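Local coordinates for protein CghA (Chaetomium globosum, PDB 6KBC) that is a two-domain, mostly beta-strand fungal protein of the calycin clan that binds the ligand WK1 in a pocket, at residues G31-W37 with M226-P232; A45-F51 with T63-D69; Y182-P186 with V271-L275. One frame throughout, in Å; residues are numbered along the deposited sequence.

Contact 1: G31-W37 with M226-P232; sequences GNLFPKW and MDRSWLP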
loop_
_atom_site.group_PDB
_atom_site.type_symbol
_atom_site.label_atom_id
_atom_site.label_comp_id
_atom_site.label_asym_id
_atom_site.label_seq_id
_atom_site.Cartn_x
_atom_site.Cartn_y
_atom_site.Cartn_z
ATOM N N GLY A 31 -4.567 -4.091 14.473
ATOM C CA GLY A 31 -3.613 -3.872 13.404
ATOM C C GLY A 31 -3.025 -5.149 12.847
ATOM O O GLY A 31 -2.524 -5.149 11.716
ATOM N N ASN A 32 -3.070 -6.244 13.614
ATOM C CA ASN A 32 -2.517 -7.524 13.175
ATOM C C ASN A 32 -1.044 -7.405 12.811
ATOM O O ASN A 32 -0.551 -8.117 11.937
ATOM C CB ASN A 32 -3.304 -8.106 11.996
ATOM C CG ASN A 32 -4.580 -8.790 12.430
ATOM O OD1 ASN A 32 -4.619 -10.017 12.567
ATOM N ND2 ASN A 32 -5.630 -8.013 12.636
ATOM N N LEU A 33 -0.330 -6.509 13.487
ATOM C CA LEU A 33 1.021 -6.168 13.061
ATOM C C LEU A 33 2.014 -7.284 13.335
ATOM O O LEU A 33 3.054 -7.362 12.666
ATOM C CB LEU A 33 1.479 -4.883 13.757
ATOM C CG LEU A 33 0.653 -3.668 13.359
ATOM C CD1 LEU A 33 1.143 -2.410 14.087
ATOM C CD2 LEU A 33 0.692 -3.514 11.835
ATOM N N PHE A 34 1.741 -8.135 14.315
ATOM C CA PHE A 34 2.660 -9.229 14.582
ATOM C C PHE A 34 2.591 -10.257 13.451
ATOM O O PHE A 34 1.503 -10.566 12.957
ATOM C CB PHE A 34 2.344 -9.887 15.925
ATOM C CG PHE A 34 3.421 -10.818 16.398
ATOM C CD1 PHE A 34 4.586 -10.317 16.963
ATOM C CD2 PHE A 34 3.287 -12.189 16.250
ATOM C CE1 PHE A 34 5.593 -11.171 17.393
ATOM C CE2 PHE A 34 4.289 -13.047 16.676
ATOM C CZ PHE A 34 5.441 -12.538 17.246
ATOM N N PRO A 35 3.732 -10.787 13.011
ATOM C CA PRO A 35 3.734 -11.669 11.838
ATOM C C PRO A 35 2.812 -12.868 12.010
ATOM O O PRO A 35 2.681 -13.429 13.101
ATOM C CB PRO A 35 5.198 -12.105 11.729
ATOM C CG PRO A 35 5.960 -11.006 12.373
ATOM C CD PRO A 35 5.095 -10.499 13.484
ATOM N N LYS A 36 2.169 -13.253 10.904
ATOM C CA LYS A 36 1.288 -14.412 10.890
ATOM C C LYS A 36 2.055 -15.710 10.711
ATOM O O LYS A 36 1.512 -16.780 11.005
ATOM C CB LYS A 36 0.243 -14.256 9.780
ATOM C CG LYS A 36 -0.668 -13.046 9.988
ATOM C CD LYS A 36 -1.331 -13.085 11.351
ATOM C CE LYS A 36 -2.224 -11.892 11.558
ATOM N NZ LYS A 36 -2.861 -11.869 12.908
ATOM N N TRP A 37 3.288 -15.639 10.216
ATOM C CA TRP A 37 4.227 -16.759 10.205
ATOM C C TRP A 37 5.326 -16.418 11.211
ATOM O O TRP A 37 6.393 -15.916 10.856
ATOM C CB TRP A 37 4.773 -17.014 8.798
ATOM C CG TRP A 37 3.765 -17.698 7.923
ATOM C CD1 TRP A 37 3.617 -19.045 7.737
ATOM C CD2 TRP A 37 2.710 -17.073 7.178
ATOM N NE1 TRP A 37 2.559 -19.293 6.901
ATOM C CE2 TRP A 37 1.983 -18.102 6.543
ATOM C CE3 TRP A 37 2.320 -15.742 6.975
ATOM C CZ2 TRP A 37 0.888 -17.842 5.714
ATOM C CZ3 TRP A 37 1.228 -15.484 6.142
ATOM C CH2 TRP A 37 0.526 -16.531 5.527
ATOM N N MET A 226 -0.365 3.555 7.142
ATOM C CA MET A 226 0.328 2.290 7.405
ATOM C C MET A 226 -0.598 1.181 6.913
ATOM O O MET A 226 -1.738 1.177 7.294
ATOM C CB MET A 226 0.635 2.133 8.888
ATOM C CG MET A 226 1.621 1.045 9.153
ATOM S SD MET A 226 0.783 -0.500 9.333
ATOM C CE MET A 226 2.097 -1.652 8.980
ATOM N N ASP A 227 -0.107 0.370 5.990
ATOM C CA ASP A 227 -0.890 -0.740 5.406
ATOM C C ASP A 227 -0.269 -2.056 5.864
ATOM O O ASP A 227 0.921 -2.130 5.954
ATOM C CB ASP A 227 -0.969 -0.657 3.887
ATOM C CG ASP A 227 -1.779 0.511 3.356
ATOM O OD1 ASP A 227 -1.784 1.538 3.965
ATOM O OD2 ASP A 227 -2.387 0.352 2.340
ATOM N N ARG A 228 -1.110 -3.049 6.062
ATOM C CA ARG A 228 -0.669 -4.343 6.565
ATOM C C ARG A 228 -1.277 -5.423 5.694
ATOM O O ARG A 228 -2.481 -5.397 5.427
ATOM C CB ARG A 228 -1.086 -4.535 8.026
ATOM C CG ARG A 228 -0.870 -5.929 8.583
ATOM C CD ARG A 228 0.585 -6.333 8.627
ATOM N NE ARG A 228 0.741 -7.505 9.490
ATOM C CZ ARG A 228 1.311 -8.653 9.130
ATOM N NH1 ARG A 228 1.805 -8.819 7.914
ATOM N NH2 ARG A 228 1.395 -9.647 10.006
ATOM N N SER A 229 -0.448 -6.367 5.264
ATOM C CA SER A 229 -0.893 -7.409 4.361
ATOM C C SER A 229 -0.214 -8.722 4.711
ATOM O O SER A 229 0.922 -8.748 5.200
ATOM C CB SER A 229 -0.586 -7.052 2.911
ATOM O OG SER A 229 -0.899 -8.124 2.027
ATOM N N TRP A 230 -0.924 -9.814 4.450
ATOM C CA TRP A 230 -0.284 -11.123 4.419
ATOM C C TRP A 230 -1.110 -12.062 3.550
ATOM O O TRP A 230 -2.337 -11.969 3.504
ATOM C CB TRP A 230 -0.092 -11.685 5.833
ATOM C CG TRP A 230 -1.356 -12.075 6.523
ATOM C CD1 TRP A 230 -1.928 -13.316 6.555
ATOM C CD2 TRP A 230 -2.194 -11.226 7.318
ATOM N NE1 TRP A 230 -3.076 -13.285 7.314
ATOM C CE2 TRP A 230 -3.264 -12.013 7.785
ATOM C CE3 TRP A 230 -2.153 -9.873 7.663
ATOM C CZ2 TRP A 230 -4.280 -11.492 8.584
ATOM C CZ3 TRP A 230 -3.153 -9.363 8.454
ATOM C CH2 TRP A 230 -4.203 -10.168 8.908
ATOM N N LEU A 231 -0.411 -12.955 2.855
ATOM C CA LEU A 231 -0.985 -13.927 1.931
ATOM C C LEU A 231 -0.227 -15.234 2.106
ATOM O O LEU A 231 1.010 -15.216 2.172
ATOM C CB LEU A 231 -0.843 -13.484 0.472
ATOM C CG LEU A 231 -1.747 -12.407 -0.073
ATOM C CD1 LEU A 231 -1.148 -11.042 0.267
ATOM C CD2 LEU A 231 -1.838 -12.613 -1.581
ATOM N N PRO A 232 -0.919 -16.371 2.154
ATOM C CA PRO A 232 -0.227 -17.667 2.206
ATOM C C PRO A 232 0.099 -18.252 0.842
ATOM O O PRO A 232 0.630 -19.362 0.779
ATOM C CB PRO A 232 -1.243 -18.551 2.939
ATOM C CG PRO A 232 -2.558 -18.005 2.514
ATOM C CD PRO A 232 -2.372 -16.511 2.353
#
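Arg228 and Trp230 project from strand 223-231 of the N-terminal calycin-type domain onto the irregular segment 31-37. The guanidinium of Arg228 holds main-chain carbonyls. Its NE and NH2 both donate to one oxygen, Asn32 O, with NE 2.8 Å from Asn32 O. That oxygen lies close to the guanidinium plane, although NE comes from above the plane of the carbonyl. NH2 adds a weak bond to Phe34 O at 3.1 Å. A bend at chi2 (64°) turns the group along the loop to meet both carbonyls. Trp230 CE3 lies over the centre of one guanidinium face. NH2 also forms a salt bridge with Glu47, which probably balances the buried charge.

Lys36 lies over one face of Trp230. Its CG sits 3.4 Å from the centroid of the five-membered ring, almost on the ring normal, a CH-pi contact. The lysine continues toward the six-membered ring, where NZ makes an off-centre cation-pi contact. NZ donates a hydrogen bond to a lone pair of Asn32 OD1 at 2.6 Å, and also bonds Ala25 O. Trp37 NE1 bonds Ile21 O, while CZ2 of Trp37 meets Pro232 CB at the ring edge, 3.6 Å away. At the other end Leu33 CD2 packs on Met226 CE at 3.7 Å.

Arg228 also packs against Trp49 of strand 46-54. Arg228 against Trp49, bonded to loop carbonyls, recalls the structural signature of calycin barrels.

Contact 2: A45-F51 with T63-D69; sequences AVETWLF and TVSFFRD. With WK1 ((2S)-3-[(2S,4E)-4-[[(1R,2S,4aR,6S,8R,8aS)-2-[(E)-but-2-en-2-yl]-6,8-dimethyl-1,2,4a,5,6,7,8,8a-octahydronaphthalen-1-yl]-oxidanyl-methylidene]-3,5-bis(oxidanylidene)pyrrolidin-2-yl]-2-methyl-2-oxidanyl-propanoic acid), chain B.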
loop_
_atom_site.group_PDB
_atom_site.type_symbol
_atom_site.label_atom_id
_atom_site.label_comp_id
_atom_site.label_asym_id
_atom_site.label_seq_id
_atom_site.Cartn_x
_atom_site.Cartn_y
_atom_site.Cartn_z
ATOM N N ALA A 45 4.321 -17.809 1.287
ATOM C CA ALA A 45 3.669 -16.715 1.984
ATOM C C ALA A 45 4.432 -15.416 1.766
ATOM O O ALA A 45 5.622 -15.402 1.437
ATOM C CB ALA A 45 3.551 -17.004 3.480
ATOM N N VAL A 46 3.721 -14.313 1.940
ATOM C CA VAL A 46 4.327 -12.989 1.923
ATOM C C VAL A 46 3.637 -12.147 2.977
ATOM O O VAL A 46 2.406 -12.151 3.080
ATOM C CB VAL A 46 4.265 -12.333 0.529
ATOM C CG1 VAL A 46 2.830 -12.123 0.089
ATOM C CG2 VAL A 46 4.992 -10.992 0.561
ATOM N N GLU A 47 4.434 -11.480 3.801
ATOM C CA GLU A 47 3.941 -10.527 4.774
ATOM C C GLU A 47 4.509 -9.164 4.420
ATOM O O GLU A 47 5.671 -9.053 4.014
ATOM C CB GLU A 47 4.336 -10.930 6.198
ATOM C CG GLU A 47 3.800 -12.299 6.574
ATOM C CD GLU A 47 3.488 -12.429 8.046
ATOM O OE1 GLU A 47 4.143 -13.247 8.718
ATOM O OE2 GLU A 47 2.566 -11.746 8.520
ATOM N N THR A 48 3.673 -8.138 4.547
ATOM C CA THR A 48 4.027 -6.788 4.140
ATOM C C THR A 48 3.589 -5.806 5.213
ATOM O O THR A 48 2.452 -5.862 5.690
ATOM C CB THR A 48 3.379 -6.422 2.794
ATOM O OG1 THR A 48 3.646 -7.456 1.842
ATOM C CG2 THR A 48 3.937 -5.102 2.275
ATOM N N TRP A 49 4.509 -4.927 5.601
ATOM C CA TRP A 49 4.214 -3.751 6.405
ATOM C C TRP A 49 4.589 -2.543 5.562
ATOM O O TRP A 49 5.762 -2.369 5.219
ATOM C CB TRP A 49 5.009 -3.750 7.718
ATOM C CG TRP A 49 4.679 -4.890 8.645
ATOM C CD1 TRP A 49 3.885 -4.841 9.759
ATOM C CD2 TRP A 49 5.133 -6.239 8.535
ATOM N NE1 TRP A 49 3.829 -6.077 10.351
ATOM C CE2 TRP A 49 4.583 -6.954 9.617
ATOM C CE3 TRP A 49 5.951 -6.916 7.626
ATOM C CZ2 TRP A 49 4.824 -8.311 9.812
ATOM C CZ3 TRP A 49 6.190 -8.264 7.824
ATOM C CH2 TRP A 49 5.625 -8.946 8.903
ATOM N N LEU A 50 3.602 -1.727 5.211
ATOM C CA LEU A 50 3.820 -0.596 4.316
ATOM C C LEU A 50 3.665 0.713 5.074
ATOM O O LEU A 50 2.707 0.890 5.832
ATOM C CB LEU A 50 2.835 -0.620 3.135
ATOM C CG LEU A 50 2.854 0.540 2.121
ATOM C CD1 LEU A 50 2.427 0.017 0.738
ATOM C CD2 LEU A 50 1.951 1.718 2.549
ATOM N N PHE A 51 4.582 1.647 4.827
ATOM C CA PHE A 51 4.531 2.981 5.419
ATOM C C PHE A 51 4.809 3.982 4.313
ATOM O O PHE A 51 5.758 3.809 3.551
ATOM C CB PHE A 51 5.571 3.175 6.540
ATOM C CG PHE A 51 5.476 2.167 7.659
ATOM C CD1 PHE A 51 6.047 0.912 7.528
ATOM C CD2 PHE A 51 4.846 2.496 8.851
ATOM C CE1 PHE A 51 5.966 -0.015 8.573
ATOM C CE2 PHE A 51 4.765 1.581 9.897
ATOM C CZ PHE A 51 5.326 0.324 9.753
ATOM N N THR A 63 7.579 5.840 -0.124
ATOM C CA THR A 63 6.907 4.643 0.345
ATOM C C THR A 63 7.960 3.577 0.584
ATOM O O THR A 63 8.957 3.496 -0.138
ATOM C CB THR A 63 5.832 4.158 -0.642
ATOM O OG1 THR A 63 5.057 3.114 -0.033
ATOM C CG2 THR A 63 6.454 3.648 -1.947
ATOM N N VAL A 64 7.746 2.795 1.628
ATOM C CA VAL A 64 8.584 1.647 1.924
ATOM C C VAL A 64 7.660 0.491 2.259
ATOM O O VAL A 64 6.664 0.665 2.973
ATOM C CB VAL A 64 9.568 1.949 3.082
ATOM C CG1 VAL A 64 8.814 2.427 4.323
ATOM C CG2 VAL A 64 10.417 0.741 3.393
ATOM N N SER A 65 7.960 -0.675 1.711
ATOM C CA SER A 65 7.286 -1.900 2.105
ATOM C C SER A 65 8.336 -2.797 2.734
ATOM O O SER A 65 9.357 -3.090 2.104
ATOM C CB SER A 65 6.607 -2.589 0.910
ATOM O OG SER A 65 5.466 -1.853 0.505
ATOM N N PHE A 66 8.108 -3.180 3.985
ATOM C CA PHE A 66 8.922 -4.188 4.645
ATOM C C PHE A 66 8.339 -5.555 4.307
ATOM O O PHE A 66 7.188 -5.846 4.654
ATOM C CB PHE A 66 8.949 -3.969 6.152
ATOM C CG PHE A 66 9.624 -2.687 6.571
ATOM C CD1 PHE A 66 8.923 -1.492 6.583
ATOM C CD2 PHE A 66 10.959 -2.682 6.964
ATOM C CE1 PHE A 66 9.540 -0.299 6.987
ATOM C CE2 PHE A 66 11.580 -1.496 7.368
ATOM C CZ PHE A 66 10.868 -0.308 7.374
ATOM N N PHE A 67 9.135 -6.384 3.639
ATOM C CA PHE A 67 8.689 -7.664 3.112
ATOM C C PHE A 67 9.327 -8.826 3.862
ATOM O O PHE A 67 10.528 -8.809 4.152
ATOM C CB PHE A 67 9.047 -7.810 1.630
ATOM C CG PHE A 67 8.195 -7.003 0.695
ATOM C CD1 PHE A 67 6.814 -7.122 0.710
ATOM C CD2 PHE A 67 8.782 -6.165 -0.242
ATOM C CE1 PHE A 67 6.027 -6.396 -0.186
ATOM C CE2 PHE A 67 8.005 -5.441 -1.137
ATOM C CZ PHE A 67 6.626 -5.558 -1.109
ATOM N N ARG A 68 8.511 -9.834 4.159
ATOM C CA ARG A 68 8.959 -11.211 4.342
ATOM C C ARG A 68 8.277 -12.021 3.245
ATOM O O ARG A 68 7.065 -12.252 3.308
ATOM C CB ARG A 68 8.595 -11.742 5.727
ATOM C CG ARG A 68 9.351 -11.112 6.887
ATOM C CD ARG A 68 8.715 -11.574 8.168
ATOM N NE ARG A 68 9.502 -11.255 9.353
ATOM C CZ ARG A 68 9.257 -11.769 10.551
ATOM N NH1 ARG A 68 8.253 -12.624 10.701
ATOM N NH2 ARG A 68 10.004 -11.436 11.598
ATOM N N ASP A 69 9.039 -12.427 2.235
ATOM C CA ASP A 69 8.503 -13.130 1.068
ATOM C C ASP A 69 9.140 -14.517 1.001
ATOM O O ASP A 69 10.303 -14.658 0.601
ATOM C CB ASP A 69 8.753 -12.329 -0.210
ATOM C CG ASP A 69 8.011 -12.892 -1.425
ATOM O OD1 ASP A 69 7.537 -14.046 -1.370
ATOM O OD2 ASP A 69 7.903 -12.175 -2.445
HETATM O O WK1 B . 10.415 -2.946 -6.069
HETATM C C17 WK1 B . 9.709 -2.067 -5.646
HETATM O O1 WK1 B . 10.152 -1.064 -5.162
HETATM C C19 WK1 B . 8.242 -2.195 -5.720
HETATM O O2 WK1 B . 7.838 -3.323 -6.418
HETATM C C18 WK1 B . 7.693 -1.028 -6.482
HETATM C C20 WK1 B . 7.824 -2.296 -4.280
HETATM C C22 WK1 B . 6.379 -2.045 -4.125
HETATM N N WK1 B . 5.845 -1.929 -2.782
HETATM C C21 WK1 B . 4.728 -2.642 -2.684
HETATM O O5 WK1 B . 4.022 -2.694 -1.578
HETATM C C23 WK1 B . 5.464 -2.979 -4.741
HETATM O O4 WK1 B . 5.537 -3.425 -5.979
HETATM C C24 WK1 B . 4.384 -3.381 -3.908
HETATM C C16 WK1 B . 3.284 -4.277 -4.251
HETATM O O3 WK1 B . 3.261 -4.758 -5.433
HETATM C C9 WK1 B . 2.177 -4.497 -3.308
HETATM C C8 WK1 B . 1.286 -3.266 -3.635
HETATM C C12 WK1 B . 1.945 -1.930 -3.910
HETATM C C13 WK1 B . 2.103 -1.011 -2.984
HETATM C C90 WK1 B . 2.762 0.292 -3.285
HETATM C C14 WK1 B . 2.444 -1.619 -5.275
HETATM C C7 WK1 B . 0.399 -3.517 -4.816
HETATM C C6 WK1 B . -0.356 -4.583 -4.823
HETATM C C3 WK1 B . -0.068 -5.623 -3.788
HETATM C C4 WK1 B . 1.410 -5.797 -3.506
HETATM C C5 WK1 B . 1.523 -6.644 -2.253
HETATM C C11 WK1 B . 2.951 -7.020 -2.013
HETATM C C2 WK1 B . -0.774 -6.944 -3.951
HETATM C C1 WK1 B . -0.776 -7.557 -2.586
HETATM C C10 WK1 B . -1.613 -8.784 -2.443
HETATM C C WK1 B . 0.646 -7.880 -2.242
HETATM O O HOH W 1 6.795 -14.167 8.764
#
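Strands 46-51 and 63-69 run antiparallel at 161° in a hairpin, with two N-H to O=C bonds in each of the pairs Glu47-Arg68, Trp49-Phe66 and Phe51-Val64. Side chains alternate between two faces.

Thr48, Leu50, Ser65 and Phe67 line the ligand pocket on one face. Ser65 OG donates a hydrogen bond to O5 of WK1 at 2.7 Å. A chi1 of -72°, with OG beside the backbone N, turns the hydroxyl to O5. Ser65 CB lies over one face of the Phe67 ring. Thr48 meets that ring at its edge, with OG1 in the ring plane and 3.3 Å from Phe67 CE1. Thr48 and Phe67 extend together from the sheet. Phe67 CE1 is 3.6 Å from C11 of WK1, and Leu50 CD1 is 3.9 Å from C13 of WK1. Lys352, His94, Asn82 and Asn364 supply further hydrogen bonds to the ligand.

The opposite face carries three aromatic rings, Trp49, Phe51 and Phe66, with Val64, and a charged pair toward one end. Phe51 CD1 meets Phe66 CE1 at 3.7 Å, rim to rim, with the ring planes at 87°. Phe135 stacks on Trp49 and meets Phe66 edge-to-face. Further along, a water donates to Glu47 OE1 at 2.8 Å and accepts from Arg68 NH1 at 2.9 Å. Glu47 also pairs with Arg228, and Arg68 NH1 also bonds Ser8.

The chemistry thus differs by face. From these two strands WK1 takes one hydrogen bond, from Ser65 OG, and carbon contacts from Thr48, Leu50 and Phe67. The other side combines aromatic packing with a water-bridged charge pair.

Contact 3: Y182-P186 with V271-L275; sequences YWFRP and VNAAL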
loop_
_atom_site.group_PDB
_atom_site.type_symbol
_atom_site.label_atom_id
_atom_site.label_comp_id
_atom_site.label_asym_id
_atom_site.label_seq_id
_atom_site.Cartn_x
_atom_site.Cartn_y
_atom_site.Cartn_z
ATOM N N TYR A 182 -5.039 -10.912 2.545
ATOM C CA TYR A 182 -5.370 -9.804 3.432
ATOM C C TYR A 182 -4.532 -8.586 3.104
ATOM O O TYR A 182 -3.319 -8.691 2.900
ATOM C CB TYR A 182 -5.206 -10.192 4.899
ATOM C CG TYR A 182 -5.925 -11.472 5.185
ATOM C CD1 TYR A 182 -7.273 -11.467 5.525
ATOM C CD2 TYR A 182 -5.279 -12.688 5.055
ATOM C CE1 TYR A 182 -7.946 -12.648 5.752
ATOM C CE2 TYR A 182 -5.946 -13.874 5.279
ATOM C CZ TYR A 182 -7.271 -13.849 5.627
ATOM O OH TYR A 182 -7.924 -15.038 5.847
ATOM N N TRP A 183 -5.212 -7.452 3.000
ATOM C CA TRP A 183 -4.578 -6.150 2.888
ATOM C C TRP A 183 -5.560 -5.152 3.466
ATOM O O TRP A 183 -6.689 -5.036 2.988
ATOM C CB TRP A 183 -4.228 -5.799 1.440
ATOM C CG TRP A 183 -3.543 -4.480 1.331
ATOM C CD1 TRP A 183 -4.069 -3.250 1.625
ATOM C CD2 TRP A 183 -2.199 -4.251 0.916
ATOM N NE1 TRP A 183 -3.131 -2.274 1.409
ATOM C CE2 TRP A 183 -1.975 -2.860 0.971
ATOM C CE3 TRP A 183 -1.166 -5.082 0.483
ATOM C CZ2 TRP A 183 -0.755 -2.289 0.634
ATOM C CZ3 TRP A 183 0.037 -4.517 0.148
ATOM C CH2 TRP A 183 0.240 -3.131 0.235
ATOM N N PHE A 184 -5.151 -4.449 4.511
ATOM C CA PHE A 184 -6.001 -3.424 5.076
ATOM C C PHE A 184 -5.083 -2.392 5.721
ATOM O O PHE A 184 -3.856 -2.475 5.611
ATOM C CB PHE A 184 -7.017 -4.044 6.044
ATOM C CG PHE A 184 -6.376 -4.782 7.178
ATOM C CD1 PHE A 184 -6.049 -6.132 7.049
ATOM C CD2 PHE A 184 -6.058 -4.123 8.354
ATOM C CE1 PHE A 184 -5.423 -6.812 8.083
ATOM C CE2 PHE A 184 -5.443 -4.797 9.396
ATOM C CZ PHE A 184 -5.128 -6.139 9.264
ATOM N N ARG A 185 -5.670 -1.425 6.408
ATOM C CA ARG A 185 -4.923 -0.240 6.819
ATOM C C ARG A 185 -4.979 -0.064 8.328
ATOM O O ARG A 185 -5.957 0.492 8.860
ATOM C CB ARG A 185 -5.468 0.987 6.091
ATOM C CG ARG A 185 -5.152 0.914 4.591
ATOM C CD ARG A 185 -6.010 1.848 3.762
ATOM N NE ARG A 185 -7.403 1.435 3.750
ATOM C CZ ARG A 185 -7.911 0.539 2.907
ATOM N NH1 ARG A 185 -7.134 -0.028 1.992
ATOM N NH2 ARG A 185 -9.192 0.219 2.987
ATOM N N PRO A 186 -3.962 -0.516 9.056
ATOM C CA PRO A 186 -3.930 -0.253 10.505
ATOM C C PRO A 186 -3.996 1.224 10.838
ATOM O O PRO A 186 -4.607 1.602 11.848
ATOM C CB PRO A 186 -2.602 -0.881 10.933
ATOM C CG PRO A 186 -2.418 -2.008 9.967
ATOM C CD PRO A 186 -2.876 -1.422 8.641
ATOM N N VAL A 271 -11.428 -5.976 -3.685
ATOM C CA VAL A 271 -10.897 -4.697 -3.227
ATOM C C VAL A 271 -11.031 -4.587 -1.717
ATOM O O VAL A 271 -11.991 -5.072 -1.115
ATOM C CB VAL A 271 -11.598 -3.506 -3.934
ATOM C CG1 VAL A 271 -13.024 -3.336 -3.439
ATOM C CG2 VAL A 271 -10.821 -2.223 -3.733
ATOM N N ASN A 272 -10.071 -3.912 -1.113
ATOM C CA ASN A 272 -10.213 -3.410 0.245
ATOM C C ASN A 272 -9.900 -1.923 0.160
ATOM O O ASN A 272 -8.759 -1.551 -0.105
ATOM C CB ASN A 272 -9.275 -4.145 1.190
ATOM C CG ASN A 272 -9.628 -3.903 2.633
ATOM O OD1 ASN A 272 -9.611 -2.756 3.091
ATOM N ND2 ASN A 272 -10.028 -4.964 3.341
ATOM N N ALA A 273 -10.923 -1.086 0.310
ATOM C CA ALA A 273 -10.779 0.333 0.029
ATOM C C ALA A 273 -11.640 1.121 0.993
ATOM O O ALA A 273 -12.581 0.597 1.599
ATOM C CB ALA A 273 -11.179 0.685 -1.412
ATOM N N ALA A 274 -11.346 2.410 1.084
ATOM C CA ALA A 274 -12.103 3.264 1.977
ATOM C C ALA A 274 -12.069 4.685 1.449
ATOM O O ALA A 274 -11.036 5.145 0.951
ATOM C CB ALA A 274 -11.542 3.209 3.405
ATOM N N LEU A 275 -13.200 5.370 1.559
ATOM C CA LEU A 275 -13.269 6.799 1.312
ATOM C C LEU A 275 -13.710 7.479 2.602
ATOM O O LEU A 275 -14.662 7.036 3.251
ATOM C CB LEU A 275 -14.227 7.138 0.185
ATOM C CG LEU A 275 -14.394 8.627 -0.097
ATOM C CD1 LEU A 275 -13.112 9.219 -0.693
ATOM C CD2 LEU A 275 -15.588 8.837 -1.026
#
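Arg185 reaches from strand 181-200 to Asn272 on strand 269-277. Its CB points toward segment 271-275, and CG continues outward. The bend about CG-CD (chi3 -68°) sets the direction of NE and brings the guanidinium to the asparagine. CZ lies 3.7 Å from Asn272 OD1. NH1 donates to the main-chain Asn272 O at 3.1 Å. This bond is fairly straight at the hydrogen (160°), and the oxygen lies near the guanidinium plane. The nitrogen, however, stands well above the plane of the carbonyl. NH2 is 3.0 Å from Asn272 OD1, 3.3 Å from Ala273 C and 3.8 Å from Ala274 CB. Arg185 and Asn272 extend from their own strands past one another, with guanidinium and amide planes 60° apart. Trp183 O presses on the same amide, 3.2 Å from Asn272 CG. Asn272 ND2 is bonded elsewhere, to Glu174 O and Glu176 O, which fixes how the amide is turned.

The two short strands run nearly parallel, with axes 7.2 Å apart, but share no backbone hydrogen bond. Side chains make the join, meeting each other and the main chain. Segment 182-185 pairs with strand 223-231, where Asp227 accepts from Trp183 NE1, and the Trp183 ring touches WK1. Strand 269-277 lies between strands 252-261 and 280-285. Helix 172-175 adds Glu174 beside Asn272, at this junction of the N- and C-terminal domains.

From the N terminus, the chain leaves strand 6-10 and enters the loop that contains 31-37, which contact 1 later joins to 226-232 across almost 190 residues. Contact 2 closes early within this span, as the short hairpin 45-51 with 63-69. Contact 3 opens at 182-186, before contact 1 has closed, and ends at 271-275, so contacts 1 and 3 cross along the chain. Contacts 2 and 3 follow in series. In space strand 223-231 lies between strands 46-54 and 181-200 and pairs with both. Contacts 1 and 2 both lie in the N-terminal domain, while contact 3 joins it to the C-terminal one. Leu50 touches Trp183 between contacts 2 and 3.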